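Long-range contacts in TraI domain-containing protein (Salmonella typhi, PDB 2IPQ), which is of unknown function but probably belongs to the TraI-like nickase/helicase proteins of conjugal DNA transfer, this chain being its C-terminal domain: residues Asn27-Cys32 with Ser128-Val133; Phe39-Val44 with Lys106-Tyr111; Gly46-Phe51 with Gln71-Phe76; Arg89-Cys94 with Gly110-Met115. All coordinates share one frame; numbering follows the deposited sequence. Where two conformers were deposited one is given.

Interaction 1: Asn27-Cys32 with Ser128-Val133; sequences NTADAC and SLFLKV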
loop_
_atom_site.group_PDB
_atom_site.type_symbol
_atom_site.label_atom_id
_atom_site.label_comp_id
_atom_site.label_asym_id
_atom_site.label_seq_id
_atom_site.Cartn_x
_atom_site.Cartn_y
_atom_site.Cartn_z
ATOM N N ASN A 27 1.424 2.470 -9.241
ATOM C CA ASN A 27 2.078 3.596 -9.909
ATOM C C ASN A 27 1.260 4.177 -11.028
ATOM O O ASN A 27 1.790 4.722 -12.009
ATOM C CB ASN A 27 3.451 3.186 -10.435
ATOM C CG ASN A 27 4.464 3.054 -9.345
ATOM O OD1 ASN A 27 4.181 3.350 -8.173
ATOM N ND2 ASN A 27 5.658 2.595 -9.704
ATOM N N THR A 28 -0.050 4.056 -10.885
ATOM C CA THR A 28 -0.988 4.440 -11.920
ATOM C C THR A 28 -1.918 5.439 -11.258
ATOM O O THR A 28 -2.031 5.450 -10.038
ATOM C CB THR A 28 -1.772 3.206 -12.390
ATOM O OG1 THR A 28 -1.138 2.663 -13.559
ATOM C CG2 THR A 28 -3.200 3.556 -12.745
ATOM N N ALA A 29 -2.563 6.281 -12.059
ATOM C CA ALA A 29 -3.520 7.257 -11.567
ATOM C C ALA A 29 -4.616 6.579 -10.744
ATOM O O ALA A 29 -5.250 7.221 -9.921
ATOM C CB ALA A 29 -4.138 8.036 -12.757
ATOM N N ASP A 30 -4.839 5.283 -10.969
ATOM C CA ASP A 30 -5.992 4.595 -10.385
ATOM C C ASP A 30 -5.553 3.524 -9.364
ATOM O O ASP A 30 -6.385 2.848 -8.764
ATOM C CB ASP A 30 -6.861 3.974 -11.486
ATOM C CG ASP A 30 -7.632 5.037 -12.301
ATOM O OD1 ASP A 30 -8.457 5.765 -11.703
ATOM O OD2 ASP A 30 -7.423 5.149 -13.539
ATOM N N ALA A 31 -4.248 3.379 -9.157
ATOM C CA ALA A 31 -3.733 2.288 -8.326
ATOM C C ALA A 31 -3.849 2.648 -6.838
ATOM O O ALA A 31 -3.859 3.826 -6.473
ATOM C CB ALA A 31 -2.284 2.001 -8.703
ATOM N N CYS A 32 -3.928 1.634 -5.985
ATOM C CA CYS A 32 -3.880 1.853 -4.545
ATOM C C CYS A 32 -2.459 1.766 -3.989
ATOM O O CYS A 32 -2.205 2.166 -2.845
ATOM C CB CYS A 32 -4.797 0.869 -3.809
ATOM S SG CYS A 32 -6.530 1.219 -4.104
ATOM N N SER A 128 6.404 6.295 -8.236
ATOM C CA SER A 128 5.152 6.757 -8.844
ATOM C C SER A 128 5.343 8.142 -9.442
ATOM O O SER A 128 6.083 8.971 -8.893
ATOM C CB SER A 128 4.030 6.838 -7.807
ATOM O OG SER A 128 2.827 7.207 -8.445
ATOM N N LEU A 129 4.675 8.399 -10.558
ATOM C CA LEU A 129 4.714 9.740 -11.163
ATOM C C LEU A 129 3.601 10.649 -10.604
ATOM O O LEU A 129 3.575 11.858 -10.859
ATOM C CB LEU A 129 4.602 9.641 -12.676
ATOM C CG LEU A 129 5.783 9.059 -13.458
ATOM C CD1 LEU A 129 5.356 8.984 -14.931
ATOM C CD2 LEU A 129 7.024 9.944 -13.329
ATOM N N PHE A 130 2.703 10.043 -9.840
ATOM C CA PHE A 130 1.389 10.607 -9.519
ATOM C C PHE A 130 1.220 10.966 -8.026
ATOM O O PHE A 130 0.446 11.864 -7.663
ATOM C CB PHE A 130 0.314 9.607 -9.953
ATOM C CG PHE A 130 0.305 9.358 -11.458
ATOM C CD1 PHE A 130 0.866 8.213 -11.992
ATOM C CD2 PHE A 130 -0.255 10.272 -12.314
ATOM C CE1 PHE A 130 0.860 7.989 -13.361
ATOM C CE2 PHE A 130 -0.271 10.054 -13.685
ATOM C CZ PHE A 130 0.287 8.916 -14.204
ATOM N N LEU A 131 1.956 10.271 -7.164
ATOM C CA LEU A 131 1.770 10.408 -5.727
ATOM C C LEU A 131 2.839 11.296 -5.131
ATOM O O LEU A 131 4.025 11.131 -5.410
ATOM C CB LEU A 131 1.874 9.050 -5.084
ATOM C CG LEU A 131 1.559 8.991 -3.606
ATOM C CD1 LEU A 131 0.062 8.694 -3.472
ATOM C CD2 LEU A 131 2.392 7.899 -3.030
ATOM N N LYS A 132 2.412 12.224 -4.289
ATOM C CA LYS A 132 3.300 13.039 -3.473
ATOM C C LYS A 132 2.971 12.755 -1.999
ATOM O O LYS A 132 1.824 12.907 -1.588
ATOM C CB LYS A 132 3.029 14.523 -3.802
ATOM C CG LYS A 132 4.042 15.516 -3.260
ATOM C CD LYS A 132 3.349 16.689 -2.594
ATOM C CE LYS A 132 3.122 17.872 -3.525
ATOM N NZ LYS A 132 2.520 19.031 -2.764
ATOM N N VAL A 133 3.962 12.342 -1.216
ATOM C CA VAL A 133 3.787 12.118 0.215
ATOM C C VAL A 133 3.940 13.450 0.922
ATOM O O VAL A 133 4.840 14.219 0.611
ATOM C CB VAL A 133 4.861 11.114 0.752
ATOM C CG1 VAL A 133 4.715 10.846 2.299
ATOM C CG2 VAL A 133 4.788 9.806 -0.043
HETATM O O HOH W 1 3.765 6.391 -12.446
#
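An ST turn leading into the edge strand 131-133 brings Ser-128 and Phe-130 against Asn-27 and Ala-29, in the loop that precedes strand 33-36. The turn is defined by Phe-130 N, which donates to Ser-128 OG at 3.2 Å with an N-H...O angle of 163°; a second, weak bond comes to the same oxygen from Leu-131 N. OG lies anti to the backbone N of Ser-128 (chi1 -176°), beside the carbonyl carbon, where the N-H groups of Phe-130 and Leu-131 reach it. Across the contact, Asn-27 OD1 meets Ser-128 CB at 3.5 Å in van der Waals contact; its hydrogen bond comes from Leu-35 N. The Phe-130 ring meets mainly backbone of the other segment. Asn-27 O sits near the ring plane at the edge, 3.6 Å from Phe-130 CD1, while Ala-29 N stands 3.9 Å above one face, toward the rim. Leu-129 CB lies over the opposite face, also toward the rim. No direct hydrogen bond joins the two segments, but a water bridges them, donating to Asn-27 O at 2.6 Å and accepting from Leu-129 N at 2.9 Å. The contact lies at the surface beside two strands: Ser-128 OG bonds to His-34 ND1 of strand 33-36, and Phe-130 packs on Leu-95 of strand 91-96.

Interaction 2: Phe39-Val44 with Lys106-Tyr111; sequences FVFISV and KKLTGY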
loop_
_atom_site.group_PDB
_atom_site.type_symbol
_atom_site.label_atom_id
_atom_site.label_comp_id
_atom_site.label_asym_id
_atom_site.label_seq_id
_atom_site.Cartn_x
_atom_site.Cartn_y
_atom_site.Cartn_z
ATOM N N PHE A 39 9.983 3.501 -0.224
ATOM C CA PHE A 39 8.811 2.953 0.444
ATOM C C PHE A 39 7.731 2.551 -0.542
ATOM O O PHE A 39 7.650 3.089 -1.669
ATOM C CB PHE A 39 8.250 3.969 1.449
ATOM C CG PHE A 39 9.113 4.138 2.664
ATOM C CD1 PHE A 39 9.106 3.183 3.666
ATOM C CD2 PHE A 39 9.943 5.243 2.797
ATOM C CE1 PHE A 39 9.913 3.323 4.796
ATOM C CE2 PHE A 39 10.749 5.397 3.909
ATOM C CZ PHE A 39 10.734 4.440 4.909
ATOM N N VAL A 40 6.901 1.603 -0.122
ATOM C CA VAL A 40 5.672 1.323 -0.828
ATOM C C VAL A 40 4.527 1.956 -0.055
ATOM O O VAL A 40 4.317 1.641 1.086
ATOM C CB VAL A 40 5.455 -0.182 -0.974
ATOM C CG1 VAL A 40 4.096 -0.473 -1.709
ATOM C CG2 VAL A 40 6.658 -0.816 -1.749
ATOM N N PHE A 41 3.788 2.858 -0.684
ATOM C CA PHE A 41 2.606 3.419 -0.057
ATOM C C PHE A 41 1.378 2.599 -0.429
ATOM O O PHE A 41 1.080 2.396 -1.598
ATOM C CB PHE A 41 2.414 4.871 -0.513
ATOM C CG PHE A 41 1.137 5.504 -0.038
ATOM C CD1 PHE A 41 1.065 6.093 1.219
ATOM C CD2 PHE A 41 0.008 5.541 -0.861
ATOM C CE1 PHE A 41 -0.118 6.693 1.668
ATOM C CE2 PHE A 41 -1.186 6.142 -0.417
ATOM C CZ PHE A 41 -1.242 6.716 0.842
ATOM N N ILE A 42 0.638 2.133 0.571
ATOM C CA ILE A 42 -0.608 1.447 0.270
ATOM C C ILE A 42 -1.777 2.224 0.881
ATOM O O ILE A 42 -1.859 2.484 2.108
ATOM C CB ILE A 42 -0.573 -0.038 0.719
ATOM C CG1 ILE A 42 -0.598 -0.112 2.235
ATOM C CG2 ILE A 42 0.714 -0.767 0.191
ATOM C CD1 ILE A 42 -0.438 -1.543 2.820
ATOM N N SER A 43 -2.705 2.600 0.032
ATOM C CA SER A 43 -3.729 3.471 0.522
ATOM C C SER A 43 -4.832 2.667 1.193
ATOM O O SER A 43 -5.113 1.544 0.800
ATOM C CB SER A 43 -4.242 4.402 -0.573
ATOM O OG SER A 43 -5.130 3.697 -1.366
ATOM N N VAL A 44 -5.424 3.243 2.224
ATOM C CA VAL A 44 -6.527 2.617 2.961
ATOM C C VAL A 44 -7.740 3.540 2.948
ATOM O O VAL A 44 -7.606 4.758 3.068
ATOM C CB VAL A 44 -6.186 2.231 4.445
ATOM C CG1 VAL A 44 -4.717 1.829 4.629
ATOM C CG2 VAL A 44 -6.526 3.306 5.351
ATOM N N LYS A 106 -6.427 13.815 -5.518
ATOM C CA LYS A 106 -7.223 13.260 -4.461
ATOM C C LYS A 106 -6.277 13.042 -3.294
ATOM O O LYS A 106 -5.119 12.634 -3.450
ATOM C CB LYS A 106 -7.913 11.979 -4.924
ATOM C CG LYS A 106 -8.031 10.915 -3.893
ATOM C CD LYS A 106 -9.312 10.081 -4.063
ATOM C CE LYS A 106 -9.276 9.200 -5.314
ATOM N NZ LYS A 106 -9.331 10.050 -6.526
ATOM N N LYS A 107 -6.774 13.370 -2.122
ATOM C CA LYS A 107 -6.001 13.212 -0.918
ATOM C C LYS A 107 -6.257 11.836 -0.351
ATOM O O LYS A 107 -7.409 11.410 -0.248
ATOM C CB LYS A 107 -6.357 14.301 0.079
ATOM C CG LYS A 107 -5.121 14.955 0.628
ATOM C CD LYS A 107 -5.085 16.374 0.275
ATOM C CE LYS A 107 -3.651 16.828 0.061
ATOM N NZ LYS A 107 -3.622 17.869 -1.043
ATOM N N LEU A 108 -5.180 11.132 -0.010
ATOM C CA LEU A 108 -5.261 9.761 0.433
ATOM C C LEU A 108 -4.458 9.624 1.728
ATOM O O LEU A 108 -3.583 10.440 2.012
ATOM C CB LEU A 108 -4.603 8.850 -0.612
ATOM C CG LEU A 108 -5.117 8.745 -2.041
ATOM C CD1 LEU A 108 -4.143 7.834 -2.801
ATOM C CD2 LEU A 108 -6.546 8.194 -2.038
ATOM N N THR A 109 -4.755 8.580 2.494
ATOM C CA THR A 109 -3.918 8.181 3.630
ATOM C C THR A 109 -3.669 6.677 3.569
ATOM O O THR A 109 -4.431 5.944 2.935
ATOM C CB THR A 109 -4.466 8.660 5.035
ATOM O OG1 THR A 109 -4.801 7.561 5.860
ATOM C CG2 THR A 109 -5.653 9.567 4.910
ATOM N N GLY A 110 -2.591 6.226 4.202
ATOM C CA GLY A 110 -2.293 4.814 4.236
ATOM C C GLY A 110 -0.926 4.559 4.811
ATOM O O GLY A 110 -0.330 5.420 5.420
ATOM N N TYR A 111 -0.433 3.358 4.576
ATOM C CA TYR A 111 0.744 2.844 5.239
ATOM C C TYR A 111 1.930 3.066 4.341
ATOM O O TYR A 111 1.790 3.074 3.122
ATOM C CB TYR A 111 0.559 1.343 5.457
ATOM C CG TYR A 111 -0.507 0.994 6.475
ATOM C CD1 TYR A 111 -1.753 0.467 6.077
ATOM C CD2 TYR A 111 -0.276 1.184 7.833
ATOM C CE1 TYR A 111 -2.753 0.132 7.047
ATOM C CE2 TYR A 111 -1.249 0.858 8.799
ATOM C CZ TYR A 111 -2.479 0.337 8.400
ATOM O OH TYR A 111 -3.418 0.029 9.371
HETATM O O HOH W 2 -6.881 6.787 1.565
#
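Ile-42 and Tyr-111 form an antiparallel hydrogen-bonded pair where strands 39-43 and 105-114 come together. Their bonds are reciprocal: Ile-42 N to Tyr-111 O and Tyr-111 N to Ile-42 O, each 3.0 Å. Beside them Ser-43 and Gly-110 make a non-hydrogen-bonded pair, and here the backbones are close, with Gly-110 CA 3.2 Å from Ile-42 O in a CA-H...O contact. Side chains fill in on both sides of this tight part. Ile-42 CG1 touches Tyr-111 CB at 3.7 Å, and Val-44 CG1 comes to 3.5 Å from Tyr-111 CE1, the valine side chain crossing the tyrosine at about a right angle. Phe-41 has CG anti to the backbone N (chi1 174°); its ring reaches across the Gly-110 backbone, meeting Gly-110 N with CE1 and Leu-108 CD1 with CE2. Toward Val-44 and Thr-109, both partly exposed, the contact loosens, the short strand segments running at 119° to each other. Val-44 N still donates to Thr-109 O, at 3.0 Å with an N-H...O angle of 175°, but the next link is a water that donates to Val-44 O at 2.6 Å and accepts from Thr-109 N at 2.9 Å. Direct backbone bonds thus run from the buried Ile-42/Tyr-111 pair out to Val-44 and Thr-109, whose remaining backbone groups are joined through water instead.

Interaction 3: Gly46-Phe51 with Gln71-Phe76; sequences GVFFLF and QVQAAF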
loop_
_atom_site.group_PDB
_atom_site.type_symbol
_atom_site.label_atom_id
_atom_site.label_comp_id
_atom_site.label_asym_id
_atom_site.label_seq_id
_atom_site.Cartn_x
_atom_site.Cartn_y
_atom_site.Cartn_z
ATOM N N GLY A 46 -8.606 1.528 0.368
ATOM C CA GLY A 46 -8.506 0.947 -0.979
ATOM C C GLY A 46 -7.784 -0.404 -1.063
ATOM O O GLY A 46 -8.256 -1.318 -1.726
ATOM N N VAL A 47 -6.643 -0.559 -0.401
ATOM C CA VAL A 47 -5.872 -1.793 -0.570
ATOM C C VAL A 47 -6.570 -3.002 0.084
ATOM O O VAL A 47 -6.427 -4.132 -0.356
ATOM C CB VAL A 47 -4.460 -1.676 0.015
ATOM C CG1 VAL A 47 -4.546 -1.524 1.531
ATOM C CG2 VAL A 47 -3.668 -2.967 -0.289
ATOM N N PHE A 48 -7.339 -2.758 1.138
ATOM C CA PHE A 48 -8.075 -3.823 1.803
ATOM C C PHE A 48 -9.321 -4.205 1.018
ATOM O O PHE A 48 -9.670 -5.374 0.923
ATOM C CB PHE A 48 -8.434 -3.397 3.212
ATOM C CG PHE A 48 -7.233 -3.211 4.105
ATOM C CD1 PHE A 48 -6.357 -4.266 4.337
ATOM C CD2 PHE A 48 -6.992 -1.989 4.715
ATOM C CE1 PHE A 48 -5.245 -4.105 5.161
ATOM C CE2 PHE A 48 -5.893 -1.805 5.530
ATOM C CZ PHE A 48 -5.005 -2.863 5.763
ATOM N N PHE A 49 -9.994 -3.217 0.448
ATOM C CA PHE A 49 -11.128 -3.486 -0.432
ATOM C C PHE A 49 -10.697 -4.300 -1.652
ATOM O O PHE A 49 -11.432 -5.166 -2.118
ATOM C CB PHE A 49 -11.756 -2.174 -0.894
ATOM C CG PHE A 49 -12.598 -1.510 0.142
ATOM C CD1 PHE A 49 -13.260 -2.259 1.098
ATOM C CD2 PHE A 49 -12.739 -0.131 0.155
ATOM C CE1 PHE A 49 -14.048 -1.651 2.061
ATOM C CE2 PHE A 49 -13.536 0.494 1.122
ATOM C CZ PHE A 49 -14.184 -0.275 2.076
ATOM N N LEU A 50 -9.503 -4.006 -2.168
ATOM C CA LEU A 50 -8.962 -4.755 -3.294
ATOM C C LEU A 50 -8.633 -6.216 -2.934
ATOM O O LEU A 50 -8.917 -7.103 -3.714
ATOM C CB LEU A 50 -7.736 -4.033 -3.863
ATOM C CG LEU A 50 -7.081 -4.645 -5.103
ATOM C CD1 LEU A 50 -8.044 -4.791 -6.334
ATOM C CD2 LEU A 50 -5.768 -3.905 -5.483
ATOM N N PHE A 51 -8.038 -6.445 -1.762
ATOM C CA PHE A 51 -7.878 -7.793 -1.176
ATOM C C PHE A 51 -9.210 -8.504 -1.121
ATOM O O PHE A 51 -9.370 -9.594 -1.664
ATOM C CB PHE A 51 -7.309 -7.709 0.260
ATOM C CG PHE A 51 -7.292 -9.039 1.000
ATOM C CD1 PHE A 51 -6.310 -9.993 0.736
ATOM C CD2 PHE A 51 -8.270 -9.339 1.949
ATOM C CE1 PHE A 51 -6.295 -11.212 1.413
ATOM C CE2 PHE A 51 -8.269 -10.572 2.638
ATOM C CZ PHE A 51 -7.276 -11.502 2.368
ATOM N N GLN A 71 -11.371 -6.224 10.238
ATOM C CA GLN A 71 -10.673 -7.496 10.559
ATOM C C GLN A 71 -9.301 -7.608 9.892
ATOM O O GLN A 71 -8.285 -7.752 10.558
ATOM C CB GLN A 71 -11.505 -8.691 10.110
ATOM C CG GLN A 71 -11.981 -9.598 11.231
ATOM C CD GLN A 71 -13.421 -9.312 11.623
ATOM O OE1 GLN A 71 -14.142 -10.200 12.081
ATOM N NE2 GLN A 71 -13.850 -8.058 11.443
ATOM N N VAL A 72 -9.285 -7.540 8.569
ATOM C CA VAL A 72 -8.041 -7.618 7.812
ATOM C C VAL A 72 -7.020 -6.555 8.223
ATOM O O VAL A 72 -5.857 -6.879 8.429
ATOM C CB VAL A 72 -8.284 -7.497 6.290
ATOM C CG1 VAL A 72 -7.010 -7.834 5.543
ATOM C CG2 VAL A 72 -9.381 -8.439 5.873
ATOM N N GLN A 73 -7.455 -5.302 8.334
ATOM C CA GLN A 73 -6.580 -4.228 8.803
ATOM C C GLN A 73 -5.973 -4.469 10.190
ATOM O O GLN A 73 -4.757 -4.341 10.373
ATOM C CB GLN A 73 -7.305 -2.890 8.779
ATOM C CG GLN A 73 -6.529 -1.758 9.442
ATOM C CD GLN A 73 -7.033 -0.404 8.987
ATOM O OE1 GLN A 73 -8.182 -0.282 8.570
ATOM N NE2 GLN A 73 -6.179 0.613 9.051
ATOM N N ALA A 74 -6.814 -4.822 11.164
ATOM C CA ALA A 74 -6.317 -5.228 12.458
ATOM C C ALA A 74 -5.323 -6.402 12.343
ATOM O O ALA A 74 -4.257 -6.418 12.998
ATOM C CB ALA A 74 -7.488 -5.592 13.414
ATOM N N ALA A 75 -5.670 -7.394 11.532
ATOM C CA ALA A 75 -4.800 -8.555 11.421
ATOM C C ALA A 75 -3.492 -8.100 10.761
ATOM O O ALA A 75 -2.396 -8.470 11.183
ATOM C CB ALA A 75 -5.466 -9.673 10.649
ATOM N N PHE A 76 -3.597 -7.288 9.733
ATOM C CA PHE A 76 -2.384 -6.784 9.083
ATOM C C PHE A 76 -1.475 -6.021 10.054
ATOM O O PHE A 76 -0.278 -6.253 10.076
ATOM C CB PHE A 76 -2.721 -5.870 7.922
ATOM C CG PHE A 76 -1.517 -5.167 7.351
ATOM C CD1 PHE A 76 -0.467 -5.903 6.797
ATOM C CD2 PHE A 76 -1.431 -3.776 7.378
ATOM C CE1 PHE A 76 0.650 -5.261 6.268
ATOM C CE2 PHE A 76 -0.303 -3.113 6.858
ATOM C CZ PHE A 76 0.726 -3.864 6.298
#
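Phe-48 lays one face of its ring against Gln-73 of the facing helix, whose CB lies 4.0 Å from the ring centroid and 25° off the normal, a CH-pi contact. CB is displaced toward the rim, so its nearest ring atom is Phe-48 CE2, at 3.7 Å; Gln-73 CA likewise approaches that face, over CZ. The opposite face is covered from within the same helix by Val-47 CG1. Around the ring, Phe-76 CD2 stands near the plane at the edge, 4.0 Å from Phe-48 CZ, and Val-72 CG1 approaches CD1 obliquely at 3.8 Å. Val-72 touches both aromatics of the facing helix: CG1 meets Phe-48 and also Phe-51, while CG2 is 4.0 Å from Phe-51 CE2. Phe-51 has CG anti to the backbone N (chi1 172°), unlike Phe-48, whose CG lies beside it, so the two benzyl groups leave their helix by different rotamers yet reach the same valine. No hydrogen bond crosses between the segments. Their axes remain 10.4 Å apart at closest approach, with 111° between N-to-C directions, a steep crossing bridged by side chains. Gln-73 turns its polar end elsewhere, OE1 to Lys-69 and NE2 to Tyr-111 OH. Helix 4-20 borders both helices: Phe-11 meets the rings of Phe-48 and Phe-76, Trp-14 is edge-to-face with Phe-51, and Tyr-111 carries the packing onto the sheet.

Interaction 4: Arg89-Cys94 with Gly110-Met115; sequences RFWQCC and GYLIKM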
loop_
_atom_site.group_PDB
_atom_site.type_symbol
_atom_site.label_atom_id
_atom_site.label_comp_id
_atom_site.label_asym_id
_atom_site.label_seq_id
_atom_site.Cartn_x
_atom_site.Cartn_y
_atom_site.Cartn_z
ATOM N N ARG A 89 1.630 6.030 12.120
ATOM C CA ARG A 89 1.495 4.828 11.275
ATOM C C ARG A 89 0.851 5.132 9.949
ATOM O O ARG A 89 0.945 4.327 9.021
ATOM C CB ARG A 89 0.733 3.703 11.997
ATOM C CG ARG A 89 -0.648 4.090 12.469
ATOM C CD ARG A 89 -1.194 3.093 13.476
ATOM N NE ARG A 89 -2.570 2.695 13.176
ATOM C CZ ARG A 89 -3.636 3.166 13.819
ATOM N NH1 ARG A 89 -3.489 4.058 14.794
ATOM N NH2 ARG A 89 -4.852 2.749 13.484
ATOM N N PHE A 90 0.211 6.304 9.863
ATOM C CA PHE A 90 -0.455 6.769 8.636
ATOM C C PHE A 90 0.199 8.007 8.045
ATOM O O PHE A 90 0.457 8.967 8.752
ATOM C CB PHE A 90 -1.949 7.054 8.898
ATOM C CG PHE A 90 -2.740 5.836 9.246
ATOM C CD1 PHE A 90 -2.955 4.853 8.304
ATOM C CD2 PHE A 90 -3.262 5.658 10.531
ATOM C CE1 PHE A 90 -3.679 3.702 8.621
ATOM C CE2 PHE A 90 -3.990 4.508 10.854
ATOM C CZ PHE A 90 -4.199 3.528 9.885
ATOM N N TRP A 91 0.443 7.999 6.737
ATOM C CA TRP A 91 0.860 9.202 6.040
ATOM C C TRP A 91 -0.228 9.683 5.063
ATOM O O TRP A 91 -0.960 8.873 4.447
ATOM C CB TRP A 91 2.168 8.942 5.276
ATOM C CG TRP A 91 3.412 9.022 6.122
ATOM C CD1 TRP A 91 4.297 10.068 6.187
ATOM C CD2 TRP A 91 3.914 8.013 7.021
ATOM N NE1 TRP A 91 5.308 9.778 7.080
ATOM C CE2 TRP A 91 5.100 8.526 7.605
ATOM C CE3 TRP A 91 3.474 6.735 7.395
ATOM C CZ2 TRP A 91 5.853 7.801 8.542
ATOM C CZ3 TRP A 91 4.217 6.022 8.329
ATOM C CH2 TRP A 91 5.398 6.554 8.886
ATOM N N GLN A 92 -0.347 11.000 4.919
ATOM C CA GLN A 92 -1.160 11.551 3.850
ATOM C C GLN A 92 -0.379 11.762 2.585
ATOM O O GLN A 92 0.818 12.065 2.612
ATOM C CB GLN A 92 -1.762 12.879 4.258
ATOM C CG GLN A 92 -2.870 12.725 5.241
ATOM C CD GLN A 92 -2.868 13.851 6.216
ATOM O OE1 GLN A 92 -3.160 14.999 5.851
ATOM N NE2 GLN A 92 -2.521 13.546 7.471
ATOM N N CYS A 93 -1.077 11.616 1.469
ATOM C CA CYS A 93 -0.466 11.777 0.163
ATOM C C CYS A 93 -1.480 12.485 -0.695
ATOM O O CYS A 93 -2.687 12.388 -0.438
ATOM C CB CYS A 93 -0.183 10.411 -0.449
ATOM S SG CYS A 93 1.033 9.453 0.505
ATOM N N CYS A 94 -0.988 13.199 -1.696
ATOM C CA CYS A 94 -1.823 13.740 -2.738
ATOM C C CYS A 94 -1.647 12.833 -3.938
ATOM O O CYS A 94 -0.524 12.603 -4.385
ATOM C CB CYS A 94 -1.354 15.153 -3.136
ATOM S SG CYS A 94 -1.462 16.341 -1.807
ATOM N N GLY A 110 -2.591 6.226 4.202
ATOM C CA GLY A 110 -2.293 4.814 4.236
ATOM C C GLY A 110 -0.926 4.559 4.811
ATOM O O GLY A 110 -0.330 5.420 5.420
ATOM N N TYR A 111 -0.433 3.358 4.576
ATOM C CA TYR A 111 0.744 2.844 5.239
ATOM C C TYR A 111 1.930 3.066 4.341
ATOM O O TYR A 111 1.790 3.074 3.122
ATOM C CB TYR A 111 0.559 1.343 5.457
ATOM C CG TYR A 111 -0.507 0.994 6.475
ATOM C CD1 TYR A 111 -1.753 0.467 6.077
ATOM C CD2 TYR A 111 -0.276 1.184 7.833
ATOM C CE1 TYR A 111 -2.753 0.132 7.047
ATOM C CE2 TYR A 111 -1.249 0.858 8.799
ATOM C CZ TYR A 111 -2.479 0.337 8.400
ATOM O OH TYR A 111 -3.418 0.029 9.371
ATOM N N LEU A 112 3.094 3.237 4.941
ATOM C CA LEU A 112 4.361 3.076 4.238
ATOM C C LEU A 112 5.041 1.764 4.596
ATOM O O LEU A 112 5.165 1.424 5.763
ATOM C CB LEU A 112 5.305 4.234 4.585
ATOM C CG LEU A 112 4.920 5.609 4.009
ATOM C CD1 LEU A 112 6.002 6.555 4.392
ATOM C CD2 LEU A 112 4.814 5.532 2.536
ATOM N N ILE A 113 5.499 1.026 3.603
ATOM C CA ILE A 113 6.206 -0.218 3.874
ATOM C C ILE A 113 7.553 -0.195 3.167
ATOM O O ILE A 113 7.611 0.058 1.961
ATOM C CB ILE A 113 5.384 -1.384 3.314
ATOM C CG1 ILE A 113 4.037 -1.453 4.039
ATOM C CG2 ILE A 113 6.185 -2.709 3.364
ATOM C CD1 ILE A 113 2.961 -2.113 3.220
ATOM N N LYS A 114 8.620 -0.467 3.907
ATOM C CA LYS A 114 9.973 -0.481 3.365
ATOM C C LYS A 114 10.016 -1.366 2.148
ATOM O O LYS A 114 9.512 -2.489 2.211
ATOM C CB LYS A 114 10.944 -1.061 4.379
ATOM C CG LYS A 114 11.429 -0.108 5.412
ATOM C CD LYS A 114 12.533 -0.755 6.282
ATOM C CE LYS A 114 13.762 -1.113 5.449
ATOM N NZ LYS A 114 14.976 -1.387 6.275
HETATM N N MSE A 115 10.622 -0.870 1.066
HETATM C CA MSE A 115 10.692 -1.591 -0.211
HETATM C C MSE A 115 11.165 -3.031 -0.073
HETATM O O MSE A 115 10.640 -3.924 -0.734
HETATM C CB MSE A 115 11.660 -0.902 -1.177
HETATM C CG MSE A 115 11.390 0.553 -1.392
HETATM SE SE MSE A 115 10.838 0.957 -3.196
HETATM C CE MSE A 115 12.463 1.833 -3.841
HETATM O O HOH W 3 2.940 2.887 7.900
#
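Trp-91 and Gly-110 form the antiparallel hydrogen-bonded pair of this contact: Trp-91 N donates to Gly-110 O at 3.0 Å in a nearly straight bond, and Gly-110 N returns one to Trp-91 O at 3.1 Å, more bent. Gly-110 O also receives a CA-H...O contact from Phe-90 CA, 3.5 Å away. One step further the backbones separate and a water mediates, accepting from Leu-112 N at 3.0 Å and lying 2.7 Å from Arg-89 O. The charged end of Arg-89 is turned to Glu-77, with which NE forms a salt bridge; the same carboxylate oxygen, OE2, bonds to Tyr-111 OH, so arginine and tyrosine share one acidic partner. Packing follows on both sides of the pair. On one, Phe-90 and Tyr-111 lie side by side and point the same way, their centroids 5.0 Å apart and planes at 41°, an oblique pair in which Phe-90 CE1 comes over the tyrosine face, 3.6 Å from Tyr-111 CZ. On the other, Leu-112 CD1 sits over the indole of Trp-91, 3.8 Å from the centroid of the five-membered ring and 18° off its normal. CD1 is anti to Leu-112 CA (chi2 -177°), which extends this methyl outward over the rings. The contact belongs to the hairpin of strands 91-96 and 105-114; Trp-91 also touches Val-133 of the edge strand 131-133 and makes a cation-pi contact with Arg-88, while the tyrosine side of the pair faces helix 68-77.

In the fold
Interactions 2 and 4 share Gly-110 and Tyr-111 and lie on the two sides of strand 105-114, their centres about 5 Å apart; both are buried and combine backbone pairing with apolar packing. Interaction 3 is buried too, but joins helices without a hydrogen bond, mainly through side chains, and meets the sheet at Tyr-111, whose hydroxyl bonds to Gln-73 and whose ring packs on Phe-76 and Phe-48. Interaction 1 is the surface member, where a water bridges the segments and a ring lies against loop backbone, with no direct hydrogen bond. It closes the long loop that holds the other three, and its strand 131-133 pairs with strand 91-96 of interaction 4. Waters bridge segments in interactions 1, 2 and 4.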